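Local atomic coordinates of alpha-1,3-glucanase (Bacillus circulans, PDB entry 5ZRU), a protein that probably hydrolyses alpha-1,3-glucan, this chain being the catalytic unit of a longer, glycoside hydrolase family 87 enzyme that is likely to bind carbohydrate. Residues E72-P84 and L164-V176. Sequence-based numbering, arbitrary orientation.
With CA (calcium ion), chain M.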
ATOM      1  N   GLU A  72      -0.360  10.863  24.399  1.00 16.14           N
ATOM      2  CA  GLU A  72      -0.033   9.785  23.472  1.00 17.61           C
ATOM      3  C   GLU A  72       0.572   8.609  24.235  1.00 18.70           C
ATOM      4  O   GLU A  72       0.646   8.607  25.468  1.00 18.67           O
ATOM      5  CB  GLU A  72       0.908  10.292  22.371  1.00 16.39           C
ATOM      6  CG  GLU A  72       0.264  11.372  21.530  1.00 17.00           C
ATOM      7  CD  GLU A  72       1.142  11.868  20.405  1.00 16.86           C
ATOM      8  OE1 GLU A  72       2.103  11.164  20.009  1.00 16.11           O
ATOM      9  OE2 GLU A  72       0.863  12.981  19.923  1.00 16.07           O
ATOM     10  N   GLY A  73       0.999   7.593  23.489  1.00 18.59           N
ATOM     11  CA  GLY A  73       1.603   6.416  24.091  1.00 13.75           C
ATOM     12  C   GLY A  73       0.893   5.132  23.710  1.00 15.59           C
ATOM     13  O   GLY A  73       0.181   5.096  22.700  1.00 15.17           O
ATOM     14  N   GLY A  74       1.074   4.074  24.497  1.00 15.52           N
ATOM     15  CA  GLY A  74       0.461   2.788  24.227  1.00 12.45           C
ATOM     16  C   GLY A  74       1.483   1.673  24.237  1.00 14.97           C
ATOM     17  O   GLY A  74       2.683   1.888  24.392  1.00 14.46           O
ATOM     18  N   ASP A  75       0.981   0.446  24.082  1.00 14.25           N
ATOM     19  CA  ASP A  75       1.843  -0.726  24.110  1.00 15.39           C
ATOM     20  C   ASP A  75       2.076  -1.351  22.736  1.00 13.50           C
ATOM     21  O   ASP A  75       2.852  -2.304  22.639  1.00 15.75           O
ATOM     22  CB  ASP A  75       1.297  -1.787  25.085  1.00 14.92           C
ATOM     23  CG  ASP A  75      -0.221  -1.941  25.037  1.00 18.08           C
ATOM     24  OD1 ASP A  75      -0.931  -1.069  24.503  1.00 15.93           O
ATOM     25  OD2 ASP A  75      -0.712  -2.959  25.568  1.00 23.71           O
ATOM     26  N   GLY A  76       1.447  -0.846  21.677  1.00 10.98           N
ATOM     27  CA  GLY A  76       1.676  -1.348  20.333  1.00  9.84           C
ATOM     28  C   GLY A  76       2.627  -0.454  19.571  1.00 11.07           C
ATOM     29  O   GLY A  76       2.376   0.741  19.413  1.00 11.32           O
ATOM     30  N   VAL A  77       3.746  -1.027  19.116  1.00  8.24           N
ATOM     31  CA  VAL A  77       4.764  -0.267  18.401  1.00  8.98           C
ATOM     32  C   VAL A  77       4.978  -0.884  17.025  1.00 10.89           C
ATOM     33  O   VAL A  77       5.198  -2.092  16.912  1.00  9.50           O
ATOM     34  CB  VAL A  77       6.104  -0.214  19.160  1.00 11.35           C
ATOM     35  CG1 VAL A  77       7.083   0.703  18.413  1.00  8.19           C
ATOM     36  CG2 VAL A  77       5.900   0.274  20.604  1.00 11.09           C
ATOM     37  N   THR A  78       4.959  -0.045  15.996  1.00  9.21           N
ATOM     38  CA  THR A  78       5.360  -0.432  14.650  1.00  6.81           C
ATOM     39  C   THR A  78       6.593   0.380  14.286  1.00  8.31           C
ATOM     40  O   THR A  78       6.687   1.560  14.631  1.00  9.47           O
ATOM     41  CB  THR A  78       4.242  -0.181  13.630  1.00 10.81           C
ATOM     42  OG1 THR A  78       3.044  -0.821  14.078  1.00 11.11           O
ATOM     43  CG2 THR A  78       4.621  -0.745  12.268  1.00 10.35           C
ATOM     44  N   MET A  79       7.560  -0.262  13.637  1.00 10.08           N
ATOM     45  CA  MET A  79       8.792   0.414  13.243  1.00  6.67           C
ATOM     46  C   MET A  79       9.011   0.217  11.752  1.00 10.65           C
ATOM     47  O   MET A  79       8.967  -0.917  11.266  1.00 10.03           O
ATOM     48  CB  MET A  79      10.004  -0.116  14.023  1.00  6.64           C
ATOM     49  CG  MET A  79      11.337   0.532  13.568  1.00  9.12           C
ATOM     50  SD  MET A  79      12.752  -0.000  14.566  1.00 11.32           S
ATOM     51  CE  MET A  79      12.827  -1.734  14.123  1.00  8.63           C
ATOM     52  N   ARG A  80       9.246   1.313  11.032  1.00  8.03           N
ATOM     53  CA  ARG A  80       9.684   1.243   9.643  1.00  7.34           C
ATOM     54  C   ARG A  80      11.199   1.391   9.619  1.00  9.57           C
ATOM     55  O   ARG A  80      11.740   2.374  10.148  1.00  9.27           O
ATOM     56  CB  ARG A  80       9.007   2.307   8.782  1.00  6.80           C
ATOM     57  CG  ARG A  80       9.293   2.141   7.285  1.00  8.05           C
ATOM     58  CD  ARG A  80       8.370   3.014   6.459  1.00  6.75           C
ATOM     59  NE  ARG A  80       8.487   2.731   5.030  1.00  8.11           N
ATOM     60  CZ  ARG A  80       9.231   3.433   4.184  1.00  9.25           C
ATOM     61  NH1 ARG A  80       9.942   4.476   4.610  1.00  8.97           N
ATOM     62  NH2 ARG A  80       9.258   3.096   2.898  1.00  8.90           N
ATOM     63  N   PHE A  81      11.877   0.413   9.019  1.00  8.49           N
ATOM     64  CA  PHE A  81      13.324   0.275   9.143  1.00  8.24           C
ATOM     65  C   PHE A  81      13.901  -0.184   7.810  1.00  9.90           C
ATOM     66  O   PHE A  81      13.176  -0.634   6.917  1.00  8.79           O
ATOM     67  CB  PHE A  81      13.697  -0.750  10.232  1.00  7.68           C
ATOM     68  CG  PHE A  81      13.441  -2.171   9.806  1.00 10.90           C
ATOM     69  CD1 PHE A  81      12.161  -2.696   9.873  1.00  8.40           C
ATOM     70  CD2 PHE A  81      14.457  -2.950   9.271  1.00 11.32           C
ATOM     71  CE1 PHE A  81      11.895  -3.993   9.440  1.00  9.84           C
ATOM     72  CE2 PHE A  81      14.209  -4.235   8.827  1.00 12.06           C
ATOM     73  CZ  PHE A  81      12.918  -4.767   8.916  1.00 11.97           C
ATOM     74  N   THR A  82      15.234  -0.118   7.701  1.00  8.99           N
ATOM     75  CA  THR A  82      15.949  -0.732   6.585  1.00  8.82           C
ATOM     76  C   THR A  82      17.172  -1.466   7.124  1.00  8.89           C
ATOM     77  O   THR A  82      17.738  -1.089   8.155  1.00 10.02           O
ATOM     78  CB  THR A  82      16.387   0.310   5.523  1.00  8.69           C
ATOM     79  OG1 THR A  82      17.138  -0.342   4.486  1.00 10.58           O
ATOM     80  CG2 THR A  82      17.271   1.387   6.154  1.00 10.39           C
ATOM     81  N   MET A  83      17.562  -2.530   6.430  1.00 11.63           N
ATOM     82  CA  MET A  83      18.801  -3.246   6.709  1.00  9.37           C
ATOM     83  C   MET A  83      19.277  -3.870   5.401  1.00 12.52           C
ATOM     84  O   MET A  83      18.498  -4.000   4.457  1.00 10.19           O
ATOM     85  CB  MET A  83      18.608  -4.316   7.799  1.00 10.89           C
ATOM     86  CG  MET A  83      17.747  -5.500   7.367  1.00  9.44           C
ATOM     87  SD  MET A  83      17.411  -6.621   8.739  1.00 11.47           S
ATOM     88  CE  MET A  83      18.928  -7.558   8.888  1.00 12.40           C
ATOM     89  N   PRO A  84      20.560  -4.233   5.312  1.00 11.15           N
ATOM     90  CA  PRO A  84      21.094  -4.677   4.016  1.00 11.38           C
ATOM     91  C   PRO A  84      20.518  -6.014   3.578  1.00 11.83           C
ATOM     92  O   PRO A  84      20.143  -6.864   4.391  1.00 11.45           O
ATOM     93  CB  PRO A  84      22.606  -4.802   4.271  1.00 13.10           C
ATOM     94  CG  PRO A  84      22.857  -4.116   5.600  1.00 15.37           C
ATOM     95  CD  PRO A  84      21.583  -4.255   6.369  1.00 10.42           C
ATOM     96  N   LEU A 164      25.975  -5.215  10.750  1.00 11.77           N
ATOM     97  CA  LEU A 164      25.092  -4.628   9.754  1.00 12.82           C
ATOM     98  C   LEU A 164      24.719  -3.209  10.141  1.00 13.36           C
ATOM     99  O   LEU A 164      24.513  -2.903  11.320  1.00 10.61           O
ATOM    100  CB  LEU A 164      23.825  -5.475   9.587  1.00 11.90           C
ATOM    101  CG  LEU A 164      24.011  -6.959   9.286  1.00 13.00           C
ATOM    102  CD1 LEU A 164      22.653  -7.655   9.119  1.00 12.36           C
ATOM    103  CD2 LEU A 164      24.885  -7.168   8.060  1.00 13.99           C
ATOM    104  N   GLU A 165      24.633  -2.333   9.140  1.00 10.74           N
ATOM    105  CA  GLU A 165      24.068  -1.012   9.348  1.00 13.25           C
ATOM    106  C   GLU A 165      22.558  -1.100   9.199  1.00 11.63           C
ATOM    107  O   GLU A 165      22.055  -1.599   8.189  1.00 11.60           O
ATOM    108  CB  GLU A 165      24.639   0.010   8.363  1.00 14.75           C
ATOM    109  CG  GLU A 165      23.865   1.335   8.335  1.00 19.91           C
ATOM    110  CD  GLU A 165      24.597   2.455   7.597  1.00 24.33           C
ATOM    111  OE1 GLU A 165      25.844   2.429   7.551  1.00 29.07           O
ATOM    112  OE2 GLU A 165      23.926   3.371   7.065  1.00 21.24           O
ATOM    113  N   TYR A 166      21.849  -0.631  10.210  1.00 12.71           N
ATOM    114  CA  TYR A 166      20.399  -0.550  10.185  1.00 11.06           C
ATOM    115  C   TYR A 166      19.991   0.900   9.973  1.00 13.77           C
ATOM    116  O   TYR A 166      20.766   1.829  10.210  1.00 13.93           O
ATOM    117  CB  TYR A 166      19.811  -1.078  11.503  1.00  8.35           C
ATOM    118  CG  TYR A 166      20.102  -2.529  11.761  1.00  9.84           C
ATOM    119  CD1 TYR A 166      21.296  -2.923  12.345  1.00  9.71           C
ATOM    120  CD2 TYR A 166      19.178  -3.513  11.423  1.00 11.67           C
ATOM    121  CE1 TYR A 166      21.567  -4.256  12.574  1.00 11.66           C
ATOM    122  CE2 TYR A 166      19.437  -4.842  11.656  1.00 10.79           C
ATOM    123  CZ  TYR A 166      20.638  -5.207  12.238  1.00 10.19           C
ATOM    124  OH  TYR A 166      20.902  -6.533  12.467  1.00 10.84           O
ATOM    125  N   GLY A 167      18.778   1.093   9.501  1.00 11.95           N
ATOM    126  CA  GLY A 167      18.187   2.420   9.453  1.00  8.58           C
ATOM    127  C   GLY A 167      16.817   2.396  10.092  1.00 11.51           C
ATOM    128  O   GLY A 167      16.073   1.431   9.937  1.00 11.59           O
ATOM    129  N   VAL A 168      16.492   3.464  10.817  1.00 10.32           N
ATOM    130  CA  VAL A 168      15.161   3.606  11.404  1.00 10.69           C
ATOM    131  C   VAL A 168      14.517   4.861  10.841  1.00  9.01           C
ATOM    132  O   VAL A 168      15.050   5.966  10.997  1.00 10.93           O
ATOM    133  CB  VAL A 168      15.203   3.658  12.940  1.00  9.94           C
ATOM    134  CG1 VAL A 168      13.792   3.753  13.500  1.00 10.29           C
ATOM    135  CG2 VAL A 168      15.894   2.416  13.479  1.00 13.35           C
ATOM    136  N   ASP A 169      13.347   4.694  10.222  1.00  8.99           N
ATOM    137  CA  ASP A 169      12.580   5.812   9.677  1.00  8.18           C
ATOM    138  C   ASP A 169      11.673   6.420  10.749  1.00 12.05           C
ATOM    139  O   ASP A 169      11.817   7.595  11.112  1.00 10.64           O
ATOM    140  CB  ASP A 169      11.771   5.313   8.467  1.00  8.16           C
ATOM    141  CG  ASP A 169      11.152   6.425   7.653  1.00 11.55           C
ATOM    142  OD1 ASP A 169      11.341   7.617   7.988  1.00 12.48           O
ATOM    143  OD2 ASP A 169      10.452   6.093   6.666  1.00 12.18           O
ATOM    144  N   PHE A 170      10.751   5.627  11.288  1.00 10.88           N
ATOM    145  CA  PHE A 170       9.836   6.151  12.296  1.00 11.90           C
ATOM    146  C   PHE A 170       9.308   5.004  13.145  1.00  9.13           C
ATOM    147  O   PHE A 170       9.457   3.831  12.805  1.00 10.84           O
ATOM    148  CB  PHE A 170       8.669   6.929  11.665  1.00 11.09           C
ATOM    149  CG  PHE A 170       7.848   6.129  10.670  1.00 11.49           C
ATOM    150  CD1 PHE A 170       6.941   5.172  11.098  1.00 11.91           C
ATOM    151  CD2 PHE A 170       7.948   6.380   9.312  1.00 10.36           C
ATOM    152  CE1 PHE A 170       6.171   4.431  10.176  1.00 11.25           C
ATOM    153  CE2 PHE A 170       7.175   5.655   8.385  1.00 10.46           C
ATOM    154  CZ  PHE A 170       6.291   4.686   8.826  1.00 12.55           C
ATOM    155  N   LEU A 171       8.684   5.377  14.258  1.00  8.95           N
ATOM    156  CA  LEU A 171       7.813   4.503  15.024  1.00 10.01           C
ATOM    157  C   LEU A 171       6.386   5.027  14.952  1.00 10.35           C
ATOM    158  O   LEU A 171       6.152   6.237  14.872  1.00 11.15           O
ATOM    159  CB  LEU A 171       8.238   4.424  16.495  1.00 11.73           C
ATOM    160  CG  LEU A 171       9.688   4.043  16.799  1.00 10.07           C
ATOM    161  CD1 LEU A 171       9.913   4.001  18.323  1.00 10.67           C
ATOM    162  CD2 LEU A 171      10.013   2.708  16.164  1.00 10.35           C
ATOM    163  N   GLU A 172       5.430   4.104  14.980  1.00  9.35           N
ATOM    164  CA  GLU A 172       4.027   4.428  15.199  1.00  7.98           C
ATOM    165  C   GLU A 172       3.570   3.687  16.449  1.00  9.81           C
ATOM    166  O   GLU A 172       3.854   2.497  16.606  1.00 11.53           O
ATOM    167  CB  GLU A 172       3.178   4.068  13.970  1.00  9.67           C
ATOM    168  CG  GLU A 172       3.359   5.088  12.852  1.00 12.18           C
ATOM    169  CD  GLU A 172       2.721   4.691  11.528  1.00 13.83           C
ATOM    170  OE1 GLU A 172       2.397   3.506  11.338  1.00 14.00           O
ATOM    171  OE2 GLU A 172       2.542   5.586  10.675  1.00 17.76           O
ATOM    172  N   ILE A 173       2.924   4.401  17.365  1.00  8.91           N
ATOM    173  CA  ILE A 173       2.676   3.890  18.710  1.00 10.20           C
ATOM    174  C   ILE A 173       1.198   4.053  19.020  1.00 10.15           C
ATOM    175  O   ILE A 173       0.626   5.121  18.778  1.00 10.23           O
ATOM    176  CB  ILE A 173       3.550   4.614  19.756  1.00  9.60           C
ATOM    177  CG1 ILE A 173       5.032   4.420  19.434  1.00  9.44           C
ATOM    178  CG2 ILE A 173       3.269   4.088  21.156  1.00 10.99           C
ATOM    179  CD1 ILE A 173       5.993   5.137  20.394  1.00  9.97           C
ATOM    180  N   GLU A 174       0.581   2.997  19.546  1.00 11.81           N
ATOM    181  CA  GLU A 174      -0.855   3.003  19.780  1.00  9.87           C
ATOM    182  C   GLU A 174      -1.177   2.154  21.000  1.00 10.00           C
ATOM    183  O   GLU A 174      -0.434   1.232  21.348  1.00 10.22           O
ATOM    184  CB  GLU A 174      -1.619   2.466  18.561  1.00  7.09           C
ATOM    185  CG  GLU A 174      -1.333   1.014  18.251  1.00  9.36           C
ATOM    186  CD  GLU A 174      -1.772   0.634  16.857  1.00 11.77           C
ATOM    187  OE1 GLU A 174      -0.981   0.847  15.912  1.00  9.07           O
ATOM    188  OE2 GLU A 174      -2.907   0.136  16.704  1.00 10.07           O
ATOM    189  N   ALA A 175      -2.299   2.470  21.642  1.00 11.34           N
ATOM    190  CA  ALA A 175      -2.804   1.619  22.711  1.00 11.50           C
ATOM    191  C   ALA A 175      -3.463   0.392  22.095  1.00 11.81           C
ATOM    192  O   ALA A 175      -4.203   0.494  21.115  1.00 13.49           O
ATOM    193  CB  ALA A 175      -3.802   2.381  23.583  1.00 18.99           C
ATOM    194  N   VAL A 176      -3.177  -0.774  22.657  1.00 10.76           N
ATOM    195  CA  VAL A 176      -3.671  -2.038  22.119  1.00 11.64           C
ATOM    196  C   VAL A 176      -4.879  -2.468  22.945  1.00 13.13           C
ATOM    197  O   VAL A 176      -4.738  -2.668  24.160  1.00 11.97           O
ATOM    198  CB  VAL A 176      -2.587  -3.121  22.146  1.00 12.22           C
ATOM    199  CG1 VAL A 176      -3.199  -4.469  21.787  1.00 13.84           C
ATOM    200  CG2 VAL A 176      -1.453  -2.760  21.193  1.00 12.89           C
TER
HETATM  201 CA    CA M 611      11.684   9.940   7.821  1.00 19.56          CA
HETATM  202  O   HOH W   1       0.382   7.287  20.558  1.00 16.99           O
HETATM  203  O   HOH W   2      -3.111  -3.864  25.729  1.00 26.10           O
HETATM  204  O   HOH W   3       1.672   1.004  15.489  1.00 17.55           O
HETATM  205  O   HOH W   4      11.110  12.312   8.198  1.00 17.19           O
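Leu164 CD1, at the start of 164-176, rests against Met83 CE, and Tyr166 lies alongside the same methionine, whose CB sits 3.8 Å from Tyr166 CD2. With CG wedged between the backbone N and carbonyl carbon (chi1 69°), Met83 runs beside the ring, making an oblique Met-aromatic contact. Gly167 pairs with Thr82 through two backbone bonds; a side chain here would run into Thr82 CG2. Val168 CG1 touches Met79 SD, the two side chains crossing at about a right angle. Asp169 has a divided carboxylate: OD1 binds the calcium ion at 2.4 Å, while OD2 takes Arg80 NH1 at 2.7 Å, in the guanidinium plane. Asp22, Thr23, Ser50 and Arg53 also bind this calcium. Phe170 lays one ring face under Arg80, a CH-pi contact with CB 3.8 Å from the ring centroid, while Arg80 CD touches Phe170 CE2. A leucine in place of Arg80 would probably cost Asp169 OD2 this salt bridge and leave the carboxylate less firmly oriented toward the calcium ion. Leu171 CD2 presses on Met79 CB (3.5 Å). Glu172, salt-bridged to Arg371, pairs with Thr78 by two backbone bonds. Ile173 lies across from Val77, and Val176 N reaches Asp75 OD1 at 2.9 Å. Strands 76-82 and 166-174 thus pair antiparallel with two classic beta bulges, Asp75 and Gly76 opposite Glu174, and Asp169 and Phe170 opposite Arg80, the second carrying a calcium ligand, in a sheet consistent with the galactose-binding-domain-like fold expected for D1.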